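Local atomic coordinates of 5'-deoxynucleotidase (Archaeoglobus fulgidus, PDB entry 1YNB), a protein that probably hydrolyses 2'-deoxyribonucleoside 5'-phosphates to the deoxyribonucleoside and phosphate, acting as a metal-dependent dimeric enzyme of the HD-domain family. Residues A[65-70]-A[114-119]; A[124-129]-A[149-154]; A[18-23]-A[37-42]; A[131-136]-A[167-172]. All blocks are in the same frame, centred on the assembly; numbering follows the deposited sequence.

Contact 1: residues A[65-70]-A[114-119]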
loop_
_atom_site.group_PDB
_atom_site.type_symbol
_atom_site.label_atom_id
_atom_site.label_comp_id
_atom_site.label_asym_id
_atom_site.label_seq_id
_atom_site.Cartn_x
_atom_site.Cartn_y
_atom_site.Cartn_z
ATOM N N CYS A 65 16.208 -1.267 16.636
ATOM C CA CYS A 65 15.908 -2.392 15.740
ATOM C C CYS A 65 15.319 -3.569 16.514
ATOM O O CYS A 65 14.499 -4.334 16.017
ATOM C CB CYS A 65 17.183 -2.839 15.014
ATOM S SG CYS A 65 17.763 -1.697 13.870
ATOM N N LYS A 66 15.726 -3.743 17.762
ATOM C CA LYS A 66 15.187 -4.845 18.541
ATOM C C LYS A 66 13.730 -4.579 18.966
ATOM O O LYS A 66 12.904 -5.493 19.145
ATOM C CB LYS A 66 16.045 -5.041 19.791
ATOM C CG LYS A 66 15.617 -6.184 20.661
ATOM C CD LYS A 66 16.697 -6.411 21.744
ATOM C CE LYS A 66 16.440 -7.661 22.540
ATOM N NZ LYS A 66 17.466 -7.730 23.640
ATOM N N ALA A 67 13.445 -3.312 19.184
ATOM C CA ALA A 67 12.109 -2.930 19.597
ATOM C C ALA A 67 11.174 -3.146 18.396
ATOM O O ALA A 67 10.048 -3.598 18.567
ATOM C CB ALA A 67 12.110 -1.481 20.035
ATOM N N ALA A 68 11.637 -2.781 17.223
ATOM C CA ALA A 68 10.834 -2.963 16.011
ATOM C C ALA A 68 10.556 -4.435 15.790
ATOM O O ALA A 68 9.418 -4.838 15.530
ATOM C CB ALA A 68 11.542 -2.362 14.820
ATOM N N THR A 69 11.586 -5.273 15.935
ATOM C CA THR A 69 11.399 -6.698 15.733
ATOM C C THR A 69 10.439 -7.289 16.729
ATOM O O THR A 69 9.584 -8.107 16.388
ATOM C CB THR A 69 12.771 -7.448 15.816
ATOM O OG1 THR A 69 13.669 -6.847 14.896
ATOM C CG2 THR A 69 12.609 -8.895 15.486
ATOM N N ALA A 70 10.562 -6.879 17.984
ATOM C CA ALA A 70 9.679 -7.393 18.999
ATOM C C ALA A 70 8.231 -7.011 18.681
ATOM O O ALA A 70 7.302 -7.772 18.958
ATOM C CB ALA A 70 10.081 -6.809 20.378
ATOM N N SER A 114 12.081 -8.771 26.608
ATOM C CA SER A 114 11.611 -8.173 27.850
ATOM C C SER A 114 12.134 -6.753 28.012
ATOM O O SER A 114 11.451 -5.903 28.571
ATOM C CB SER A 114 12.021 -9.029 29.052
ATOM O OG SER A 114 11.032 -10.021 29.299
ATOM N N ASP A 115 13.320 -6.477 27.492
ATOM C CA ASP A 115 13.890 -5.144 27.613
ATOM C C ASP A 115 13.285 -4.078 26.711
ATOM O O ASP A 115 13.621 -2.900 26.846
ATOM C CB ASP A 115 15.394 -5.176 27.363
ATOM C CG ASP A 115 15.745 -5.780 26.029
ATOM O OD1 ASP A 115 15.031 -6.715 25.620
ATOM O OD2 ASP A 115 16.739 -5.342 25.393
ATOM N N VAL A 116 12.428 -4.480 25.767
ATOM C CA VAL A 116 11.809 -3.506 24.872
ATOM C C VAL A 116 10.296 -3.635 24.927
ATOM O O VAL A 116 9.582 -3.018 24.127
ATOM C CB VAL A 116 12.268 -3.701 23.378
ATOM C CG1 VAL A 116 13.731 -3.353 23.209
ATOM C CG2 VAL A 116 12.010 -5.121 22.928
ATOM N N GLU A 117 9.784 -4.431 25.852
ATOM C CA GLU A 117 8.350 -4.585 25.910
ATOM C C GLU A 117 7.621 -3.276 26.127
ATOM O O GLU A 117 6.474 -3.138 25.703
ATOM C CB GLU A 117 7.930 -5.620 26.964
ATOM C CG GLU A 117 8.206 -7.054 26.485
ATOM C CD GLU A 117 7.899 -7.250 24.974
ATOM O OE1 GLU A 117 6.716 -7.211 24.556
ATOM O OE2 GLU A 117 8.851 -7.435 24.191
ATOM N N VAL A 118 8.259 -2.308 26.776
ATOM C CA VAL A 118 7.549 -1.051 26.970
ATOM C C VAL A 118 7.420 -0.291 25.662
ATOM O O VAL A 118 6.399 0.337 25.427
ATOM C CB VAL A 118 8.200 -0.148 28.035
ATOM C CG1 VAL A 118 7.506 1.175 28.080
ATOM C CG2 VAL A 118 8.045 -0.796 29.403
ATOM N N TYR A 119 8.433 -0.349 24.802
ATOM C CA TYR A 119 8.317 0.345 23.522
ATOM C C TYR A 119 7.278 -0.366 22.642
ATOM O O TYR A 119 6.559 0.281 21.881
ATOM C CB TYR A 119 9.657 0.398 22.781
ATOM C CG TYR A 119 10.706 1.194 23.518
ATOM C CD1 TYR A 119 10.500 2.547 23.815
ATOM C CD2 TYR A 119 11.873 0.578 23.992
ATOM C CE1 TYR A 119 11.419 3.267 24.573
ATOM C CE2 TYR A 119 12.806 1.299 24.752
ATOM C CZ TYR A 119 12.565 2.642 25.041
ATOM O OH TYR A 119 13.437 3.351 25.834
#
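V116 pushes its isopropyl group against the flank of the helix that carries K66, A67 and A70. This is the tight half of the contact. CB of V116 lies 3.9 Å from A67 CA, right against the helix backbone. With CG1 anti to its own carbonyl carbon (chi1 -68°), V116 CG1 also comes 4.0 Å from A67 CA. The other methyl, V116 CG2, packs at 3.6 Å against A70 CB and rests near the carbonyl oxygen of K66. A67 CB, which also meets V116, touches Y119 CB at 4.1 Å.

The solvent side is polar and looser. K66 runs out fully extended and crosses the D115 side chain at about a right angle, forming a salt bridge in which K66 NZ is 3.1 Å from D115 OD2. NZ meets OD2 on its syn side, 23° out of the carboxylate plane; the second bond, from K66 NZ to D115 OD1, is weak at 3.3 Å.

V116 is the N-cap residue of helix 117-135, so the contact joins the start of that helix to the side of helix 61-73. Helix 39-56 lies alongside, its F51 touching A68 and its L53 touching Y119.

Contact 2: residues A[124-129]-A[149-154]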
loop_
_atom_site.group_PDB
_atom_site.type_symbol
_atom_site.label_atom_id
_atom_site.label_comp_id
_atom_site.label_asym_id
_atom_site.label_seq_id
_atom_site.Cartn_x
_atom_site.Cartn_y
_atom_site.Cartn_z
ATOM N N ASP A 124 2.051 -0.222 20.038
ATOM C CA ASP A 124 0.797 -0.931 19.744
ATOM C C ASP A 124 -0.333 0.085 19.933
ATOM O O ASP A 124 -1.168 0.290 19.040
ATOM C CB ASP A 124 0.638 -2.094 20.739
ATOM C CG ASP A 124 -0.704 -2.804 20.627
ATOM O OD1 ASP A 124 -1.166 -3.356 21.648
ATOM O OD2 ASP A 124 -1.309 -2.844 19.524
ATOM N N LYS A 125 -0.359 0.728 21.089
ATOM C CA LYS A 125 -1.404 1.740 21.375
ATOM C C LYS A 125 -1.305 3.007 20.514
ATOM O O LYS A 125 -2.318 3.594 20.114
ATOM C CB LYS A 125 -1.328 2.141 22.856
ATOM C CG LYS A 125 -1.586 0.994 23.794
ATOM C CD LYS A 125 -1.512 1.541 25.220
ATOM C CE LYS A 125 -1.095 0.497 26.231
ATOM N NZ LYS A 125 -0.570 1.248 27.426
ATOM N N LEU A 126 -0.102 3.480 20.245
ATOM C CA LEU A 126 0.037 4.658 19.409
ATOM C C LEU A 126 -0.409 4.336 17.981
ATOM O O LEU A 126 -0.983 5.213 17.322
ATOM C CB LEU A 126 1.488 5.153 19.317
ATOM C CG LEU A 126 1.933 6.372 20.118
ATOM C CD1 LEU A 126 3.322 6.790 19.592
ATOM C CD2 LEU A 126 0.946 7.565 19.968
ATOM N N GLU A 127 -0.069 3.143 17.488
ATOM C CA GLU A 127 -0.454 2.763 16.121
ATOM C C GLU A 127 -2.003 2.838 16.025
ATOM O O GLU A 127 -2.593 3.361 15.026
ATOM C CB GLU A 127 0.038 1.362 15.790
ATOM C CG GLU A 127 0.149 1.068 14.266
ATOM C CD GLU A 127 -1.210 0.935 13.548
ATOM O OE1 GLU A 127 -2.136 0.273 14.095
ATOM O OE2 GLU A 127 -1.327 1.479 12.420
ATOM N N LEU A 128 -2.648 2.268 17.028
ATOM C CA LEU A 128 -4.122 2.283 17.098
ATOM C C LEU A 128 -4.647 3.710 17.106
ATOM O O LEU A 128 -5.608 4.027 16.380
ATOM C CB LEU A 128 -4.604 1.548 18.364
ATOM C CG LEU A 128 -6.106 1.620 18.686
ATOM C CD1 LEU A 128 -6.941 0.879 17.627
ATOM C CD2 LEU A 128 -6.294 0.945 19.998
ATOM N N ALA A 129 -4.044 4.599 17.903
ATOM C CA ALA A 129 -4.491 5.994 17.936
ATOM C C ALA A 129 -4.322 6.648 16.552
ATOM O O ALA A 129 -5.199 7.373 16.088
ATOM C CB ALA A 129 -3.706 6.814 19.020
ATOM N N VAL A 149 -5.806 7.387 25.782
ATOM C CA VAL A 149 -4.814 6.347 25.591
ATOM C C VAL A 149 -3.781 6.486 26.677
ATOM O O VAL A 149 -3.251 7.572 26.894
ATOM C CB VAL A 149 -4.132 6.467 24.217
ATOM C CG1 VAL A 149 -2.972 5.470 24.112
ATOM C CG2 VAL A 149 -5.145 6.187 23.140
ATOM N N GLU A 150 -3.513 5.374 27.357
ATOM C CA GLU A 150 -2.542 5.346 28.440
ATOM C C GLU A 150 -1.197 4.868 27.903
ATOM O O GLU A 150 -1.011 3.683 27.676
ATOM C CB GLU A 150 -3.014 4.383 29.530
ATOM C CG GLU A 150 -4.446 4.583 30.021
ATOM C CD GLU A 150 -4.667 5.921 30.721
ATOM O OE1 GLU A 150 -5.548 5.988 31.610
ATOM O OE2 GLU A 150 -3.975 6.909 30.379
ATOM N N LEU A 151 -0.275 5.795 27.691
ATOM C CA LEU A 151 1.048 5.457 27.194
ATOM C C LEU A 151 1.975 5.537 28.390
ATOM O O LEU A 151 1.675 6.253 29.343
ATOM C CB LEU A 151 1.473 6.459 26.126
ATOM C CG LEU A 151 0.557 6.410 24.883
ATOM C CD1 LEU A 151 0.787 7.637 24.018
ATOM C CD2 LEU A 151 0.802 5.119 24.103
ATOM N N LYS A 152 3.100 4.821 28.334
ATOM C CA LYS A 152 4.051 4.809 29.441
ATOM C C LYS A 152 5.270 5.683 29.212
ATOM O O LYS A 152 5.749 6.318 30.160
ATOM C CB LYS A 152 4.537 3.384 29.715
ATOM C CG LYS A 152 3.471 2.328 29.992
ATOM C CD LYS A 152 4.156 0.958 30.072
ATOM C CE LYS A 152 3.214 -0.221 29.792
ATOM N NZ LYS A 152 3.958 -1.475 29.387
ATOM N N THR A 153 5.783 5.733 27.984
ATOM C CA THR A 153 6.988 6.523 27.720
ATOM C C THR A 153 6.762 7.980 27.367
ATOM O O THR A 153 5.730 8.344 26.806
ATOM C CB THR A 153 7.867 5.893 26.612
ATOM O OG1 THR A 153 7.260 6.088 25.317
ATOM C CG2 THR A 153 8.032 4.409 26.867
ATOM N N ASP A 154 7.728 8.829 27.714
ATOM C CA ASP A 154 7.606 10.244 27.423
ATOM C C ASP A 154 7.618 10.478 25.918
ATOM O O ASP A 154 7.020 11.435 25.432
ATOM C CB ASP A 154 8.757 11.040 28.039
ATOM C CG ASP A 154 8.629 11.192 29.562
ATOM O OD1 ASP A 154 7.553 10.896 30.145
ATOM O OD2 ASP A 154 9.637 11.627 30.162
#
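K125 reaches from its helix across to the chain at V149, E150 and L151. K125 CB touches two methyls that lie next to each other, V149 CG1 and L151 CD2, each at 3.9 Å. CG, anti to the carbonyl carbon (chi1 -62°), starts an extended chain aimed at the backbone of E150. K125 CD passes 3.3 Å from E150 O and CE follows at 3.5 Å from that same oxygen. NZ then donates to it in a hydrogen bond modelled at 2.5 Å from K125 NZ to E150 O, a length too short to be taken literally. An alanine here would probably leave E150 O without its lysine partner and open a gap beside that carbonyl, where CD and CE had lain.

Beside the lysine, L126 and L151 cross at about a right angle, with L126 CD2 4.1 Å from L151 CD1. A129 CB meets V149 CG2 more loosely.

The contact packs the irregular loop before helix 154-166 on helix 117-135, which here also carries D124, part of an apparent HD-type histidine-aspartate pattern. Y160 of helix 154-166 touches both L126 and L151, its L163 touches A129, and I49 of helix 39-56 packs on L126.

Contact 3: residues A[18-23]-A[37-42]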
loop_
_atom_site.group_PDB
_atom_site.type_symbol
_atom_site.label_atom_id
_atom_site.label_comp_id
_atom_site.label_asym_id
_atom_site.label_seq_id
_atom_site.Cartn_x
_atom_site.Cartn_y
_atom_site.Cartn_z
ATOM N N GLY A 18 1.841 -15.413 7.052
ATOM C CA GLY A 18 1.132 -14.732 5.971
ATOM C C GLY A 18 -0.366 -14.683 6.255
ATOM O O GLY A 18 -1.062 -13.800 5.729
ATOM N N SER A 19 -0.892 -15.589 7.073
ATOM C CA SER A 19 -2.343 -15.503 7.406
ATOM C C SER A 19 -2.658 -14.210 8.176
ATOM O O SER A 19 -3.811 -13.803 8.259
ATOM C CB SER A 19 -2.824 -16.723 8.207
ATOM O OG SER A 19 -2.422 -16.648 9.560
ATOM N N LEU A 20 -1.658 -13.537 8.737
ATOM C CA LEU A 20 -1.946 -12.280 9.398
ATOM C C LEU A 20 -2.295 -11.179 8.387
ATOM O O LEU A 20 -2.838 -10.139 8.787
ATOM C CB LEU A 20 -0.780 -11.825 10.274
ATOM C CG LEU A 20 -0.647 -12.728 11.518
ATOM C CD1 LEU A 20 0.615 -12.358 12.266
ATOM C CD2 LEU A 20 -1.869 -12.551 12.423
ATOM N N LYS A 21 -2.002 -11.403 7.100
ATOM C CA LYS A 21 -2.371 -10.406 6.078
ATOM C C LYS A 21 -3.863 -10.648 5.788
ATOM O O LYS A 21 -4.507 -9.837 5.129
ATOM C CB LYS A 21 -1.685 -10.614 4.726
ATOM C CG LYS A 21 -0.159 -10.799 4.743
ATOM C CD LYS A 21 0.356 -10.872 3.264
ATOM C CE LYS A 21 1.898 -10.947 3.169
ATOM N NZ LYS A 21 2.310 -11.092 1.730
ATOM N N LEU A 22 -4.375 -11.771 6.268
ATOM C CA LEU A 22 -5.751 -12.177 6.019
ATOM C C LEU A 22 -6.563 -12.179 7.321
ATOM O O LEU A 22 -7.619 -12.775 7.381
ATOM C CB LEU A 22 -5.753 -13.597 5.450
ATOM C CG LEU A 22 -4.855 -13.807 4.227
ATOM C CD1 LEU A 22 -4.676 -15.308 3.911
ATOM C CD2 LEU A 22 -5.462 -13.031 3.075
ATOM N N THR A 23 -6.036 -11.572 8.382
ATOM C CA THR A 23 -6.745 -11.511 9.655
ATOM C C THR A 23 -7.110 -10.032 9.897
ATOM O O THR A 23 -6.245 -9.185 10.121
ATOM C CB THR A 23 -5.830 -11.994 10.826
ATOM O OG1 THR A 23 -5.427 -13.349 10.598
ATOM C CG2 THR A 23 -6.567 -11.909 12.133
ATOM N N GLU A 37 -7.783 -2.415 8.143
ATOM C CA GLU A 37 -6.380 -2.864 8.151
ATOM C C GLU A 37 -6.330 -4.321 8.657
ATOM O O GLU A 37 -7.212 -4.781 9.413
ATOM C CB GLU A 37 -5.578 -1.968 9.107
ATOM C CG GLU A 37 -6.297 -1.678 10.431
ATOM C CD GLU A 37 -5.348 -1.642 11.642
ATOM O OE1 GLU A 37 -5.862 -1.602 12.781
ATOM O OE2 GLU A 37 -4.101 -1.625 11.427
ATOM N N SER A 38 -5.282 -5.049 8.275
ATOM C CA SER A 38 -5.095 -6.436 8.704
ATOM C C SER A 38 -4.160 -6.374 9.939
ATOM O O SER A 38 -3.535 -5.332 10.213
ATOM C CB SER A 38 -4.424 -7.279 7.591
ATOM O OG SER A 38 -3.121 -6.785 7.313
ATOM N N VAL A 39 -4.088 -7.465 10.676
ATOM C CA VAL A 39 -3.187 -7.501 11.843
ATOM C C VAL A 39 -1.740 -7.250 11.341
ATOM O O VAL A 39 -0.980 -6.495 11.947
ATOM C CB VAL A 39 -3.304 -8.851 12.538
ATOM C CG1 VAL A 39 -2.213 -8.964 13.662
ATOM C CG2 VAL A 39 -4.692 -8.957 13.171
ATOM N N ALA A 40 -1.375 -7.888 10.234
ATOM C CA ALA A 40 -0.074 -7.632 9.578
ATOM C C ALA A 40 0.217 -6.125 9.373
ATOM O O ALA A 40 1.337 -5.651 9.655
ATOM C CB ALA A 40 -0.035 -8.362 8.194
ATOM N N GLU A 41 -0.755 -5.357 8.841
ATOM C CA GLU A 41 -0.552 -3.932 8.640
ATOM C C GLU A 41 -0.378 -3.166 9.967
ATOM O O GLU A 41 0.424 -2.229 10.054
ATOM C CB GLU A 41 -1.720 -3.362 7.817
ATOM C CG GLU A 41 -1.640 -3.874 6.356
ATOM C CD GLU A 41 -2.917 -3.635 5.562
ATOM O OE1 GLU A 41 -3.999 -3.556 6.190
ATOM O OE2 GLU A 41 -2.833 -3.560 4.318
ATOM N N HIS A 42 -1.163 -3.540 10.988
ATOM C CA HIS A 42 -1.019 -2.925 12.321
ATOM C C HIS A 42 0.444 -3.170 12.842
ATOM O O HIS A 42 1.098 -2.240 13.291
ATOM C CB HIS A 42 -2.021 -3.568 13.302
ATOM C CG HIS A 42 -1.723 -3.304 14.747
ATOM N ND1 HIS A 42 -1.673 -2.038 15.275
ATOM C CD2 HIS A 42 -1.445 -4.155 15.768
ATOM C CE1 HIS A 42 -1.382 -2.111 16.568
ATOM N NE2 HIS A 42 -1.241 -3.383 16.892
#
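T23 and V39 lie side by side and point the same way, T23 CG2 meeting V39 CG2 at 3.6 Å. L20 comes to the same valine on its other branch, crossing it obliquely: L20 CD2 packs 3.8 Å from V39 CG1. With CG1 anti to the backbone N (chi1 173°), V39 turns one methyl to each partner. A40 faces the backbone instead, its CB pressed over the peptide of L20, 3.4 Å from L20 O.

Two backbone bonds also join the segments. V39 N donates to T23 O at 2.8 Å, nearly along the C=O axis. A40 N reaches L20 O at 3.0 Å from well above the carbonyl plane, 54° out of it. Both donors belong to the first turn of helix 39-56, where amides have no helical acceptor, so the loop after helix 8-18 supplies two. The same turn is closed by a capping box: S38 OG accepts from E41 N at 3.2 Å, and S38 N donates to E41 OE1. This helix carries H42, part of a pattern that looks like the histidine-aspartate signature of the HD fold.

S38 also packs on the loop, its CB lying 3.5 Å from L20 O, while its OG has a further hydrogen bond to E41 of the second subunit. An alanine in its place would probably leave E41 N without its side-chain cap and cost E41 of the second subunit its bond to this hydroxyl. K21 runs off toward that subunit as well, in salt bridges to E127 and E37 there, with its CA 3.8 Å from A40 CB.

Contact 4: residues A[131-136]-A[167-172]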
loop_
_atom_site.group_PDB
_atom_site.type_symbol
_atom_site.label_atom_id
_atom_site.label_comp_id
_atom_site.label_asym_id
_atom_site.label_seq_id
_atom_site.Cartn_x
_atom_site.Cartn_y
_atom_site.Cartn_z
ATOM N N GLN A 131 -4.380 5.163 13.661
ATOM C CA GLN A 131 -5.353 4.531 12.761
ATOM C C GLN A 131 -6.768 5.033 13.112
ATOM O O GLN A 131 -7.634 5.167 12.228
ATOM C CB GLN A 131 -5.282 3.010 12.845
ATOM C CG GLN A 131 -6.172 2.304 11.782
ATOM C CD GLN A 131 -5.842 2.685 10.333
ATOM O OE1 GLN A 131 -4.843 2.211 9.769
ATOM N NE2 GLN A 131 -6.690 3.527 9.716
ATOM N N GLY A 132 -6.964 5.351 14.380
ATOM C CA GLY A 132 -8.251 5.899 14.833
ATOM C C GLY A 132 -8.482 7.290 14.231
ATOM O O GLY A 132 -9.594 7.615 13.757
ATOM N N VAL A 133 -7.446 8.132 14.260
ATOM C CA VAL A 133 -7.517 9.472 13.686
ATOM C C VAL A 133 -7.729 9.351 12.180
ATOM O O VAL A 133 -8.529 10.118 11.619
ATOM C CB VAL A 133 -6.234 10.272 13.963
ATOM C CG1 VAL A 133 -6.160 11.543 13.113
ATOM C CG2 VAL A 133 -6.223 10.689 15.445
ATOM N N GLU A 134 -7.034 8.416 11.535
ATOM C CA GLU A 134 -7.169 8.250 10.066
ATOM C C GLU A 134 -8.576 7.767 9.709
ATOM O O GLU A 134 -9.187 8.267 8.754
ATOM C CB GLU A 134 -6.120 7.248 9.551
ATOM C CG GLU A 134 -4.739 7.880 9.646
ATOM C CD GLU A 134 -3.581 6.881 9.821
ATOM O OE1 GLU A 134 -2.433 7.376 9.944
ATOM O OE2 GLU A 134 -3.808 5.648 9.822
ATOM N N TYR A 135 -9.099 6.809 10.457
ATOM C CA TYR A 135 -10.441 6.302 10.153
ATOM C C TYR A 135 -11.568 7.262 10.538
ATOM O O TYR A 135 -12.686 7.143 10.005
ATOM C CB TYR A 135 -10.684 4.951 10.838
ATOM C CG TYR A 135 -10.031 3.744 10.177
ATOM C CD1 TYR A 135 -9.793 3.709 8.789
ATOM C CD2 TYR A 135 -9.753 2.598 10.907
ATOM C CE1 TYR A 135 -9.311 2.555 8.162
ATOM C CE2 TYR A 135 -9.267 1.431 10.298
ATOM C CZ TYR A 135 -9.051 1.409 8.929
ATOM O OH TYR A 135 -8.581 0.298 8.301
ATOM N N SER A 136 -11.283 8.198 11.437
ATOM C CA SER A 136 -12.298 9.160 11.893
ATOM C C SER A 136 -12.814 10.015 10.747
ATOM O O SER A 136 -13.934 10.527 10.814
ATOM C CB SER A 136 -11.757 10.056 13.023
ATOM O OG SER A 136 -10.865 11.048 12.531
ATOM N N LYS A 167 -4.696 16.207 14.536
ATOM C CA LYS A 167 -5.776 15.372 14.001
ATOM C C LYS A 167 -5.853 15.602 12.499
ATOM O O LYS A 167 -6.894 15.885 11.931
ATOM C CB LYS A 167 -7.112 15.664 14.677
ATOM C CG LYS A 167 -7.187 15.139 16.103
ATOM C CD LYS A 167 -8.637 15.100 16.602
ATOM C CE LYS A 167 -8.728 14.791 18.093
ATOM N NZ LYS A 167 -8.290 15.937 18.923
ATOM N N ASN A 168 -4.715 15.464 11.846
ATOM C CA ASN A 168 -4.671 15.692 10.425
ATOM C C ASN A 168 -3.829 14.647 9.726
ATOM O O ASN A 168 -2.596 14.751 9.642
ATOM C CB ASN A 168 -4.150 17.090 10.166
ATOM C CG ASN A 168 -3.931 17.349 8.711
ATOM O OD1 ASN A 168 -4.591 16.742 7.860
ATOM N ND2 ASN A 168 -3.009 18.260 8.404
ATOM N N PRO A 169 -4.490 13.638 9.165
ATOM C CA PRO A 169 -3.812 12.547 8.469
ATOM C C PRO A 169 -3.240 12.865 7.094
ATOM O O PRO A 169 -2.602 12.025 6.464
ATOM C CB PRO A 169 -4.861 11.438 8.465
ATOM C CG PRO A 169 -6.154 12.171 8.434
ATOM C CD PRO A 169 -5.940 13.404 9.278
ATOM N N VAL A 170 -3.459 14.090 6.640
ATOM C CA VAL A 170 -2.944 14.480 5.350
ATOM C C VAL A 170 -1.464 14.803 5.522
ATOM O O VAL A 170 -1.094 15.861 6.038
ATOM C CB VAL A 170 -3.686 15.697 4.828
ATOM C CG1 VAL A 170 -3.188 16.048 3.477
ATOM C CG2 VAL A 170 -5.170 15.403 4.823
ATOM N N TRP A 171 -0.628 13.895 5.063
ATOM C CA TRP A 171 0.813 14.047 5.195
ATOM C C TRP A 171 1.475 14.560 3.940
ATOM O O TRP A 171 2.636 14.930 3.972
ATOM C CB TRP A 171 1.427 12.690 5.549
ATOM C CG TRP A 171 1.031 11.572 4.573
ATOM C CD1 TRP A 171 -0.017 10.671 4.698
ATOM C CD2 TRP A 171 1.686 11.249 3.347
ATOM N NE1 TRP A 171 -0.032 9.809 3.624
ATOM C CE2 TRP A 171 1.000 10.145 2.777
ATOM C CE3 TRP A 171 2.799 11.786 2.666
ATOM C CZ2 TRP A 171 1.391 9.567 1.557
ATOM C CZ3 TRP A 171 3.187 11.200 1.451
ATOM C CH2 TRP A 171 2.488 10.112 0.916
ATOM N N TRP A 172 0.735 14.586 2.842
ATOM C CA TRP A 172 1.272 14.984 1.549
ATOM C C TRP A 172 1.133 16.459 1.178
ATOM O O TRP A 172 1.724 16.912 0.194
ATOM C CB TRP A 172 0.651 14.091 0.458
ATOM C CG TRP A 172 -0.856 14.150 0.356
ATOM C CD1 TRP A 172 -1.588 14.998 -0.426
ATOM C CD2 TRP A 172 -1.805 13.376 1.102
ATOM N NE1 TRP A 172 -2.940 14.805 -0.207
ATOM C CE2 TRP A 172 -3.100 13.816 0.727
ATOM C CE3 TRP A 172 -1.691 12.356 2.057
ATOM C CZ2 TRP A 172 -4.267 13.271 1.274
ATOM C CZ3 TRP A 172 -2.848 11.809 2.603
ATOM C CH2 TRP A 172 -4.124 12.269 2.210
#
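V133 and P169 carry most of this contact, in which the C-terminal tail of an all-helical HD-type fold crosses the last turns of helix 117-135. V133 points at the tail just as it leaves helix 154-166. Its CG1, anti to the backbone N (chi1 167°), is the atom that touches: V133 CG1 is 3.9 Å from K167 CA and 4.3 Å from P169 CD. K167 has a positive phi of 38°, which breaks the helix and lets the chain turn across the valine. V133 also packs on L163 and M164 of helix 154-166 and on I143 of a loop.

P169 meets the next residue of the helix. E134 and the proline ring slide past each other in opposite directions, with E134 CG 3.8 Å from P169 CB. Here the glutamate offers its aliphatic part; its extended chain continues past the ring to a carboxylate with partners of its own, a salt bridge to R45 and a hydrogen bond to H15 of the second subunit. H15 of that subunit also packs on P169, which puts this edge of the contact at the subunit interface.

The two segments meet by van der Waals packing alone, near the surface of the chain. K167 sends its side chain away to the carbonyl of M164. On the tail itself, N168 makes an Asx turn around the proline: V170 N donates to N168 OD1 at 3.1 Å, from above the plane of the amide carbonyl.

Helix 117-135 runs through contacts 1, 2 and 4: its start is held in contact 1, its middle in contact 2 and its end in contact 4, with the centres of 1 and 4 about 26 Å apart. Contacts 1 and 2 touch where V118 CG1 lies 3.5 Å from T153 CG2. Contacts 2 and 3 meet at H42, whose ND1 is 2.6 Å from E127 OE1, a probable hydrogen bond, and whose NE2 makes a weak bond to D124 OD2. H42 and D124 converge with H74 and D75, consistent with an HD-type metal site, although no metal is bound to them here. Contacts 3 and 4 meet at E37 N, 2.8 Å from Y135 OH.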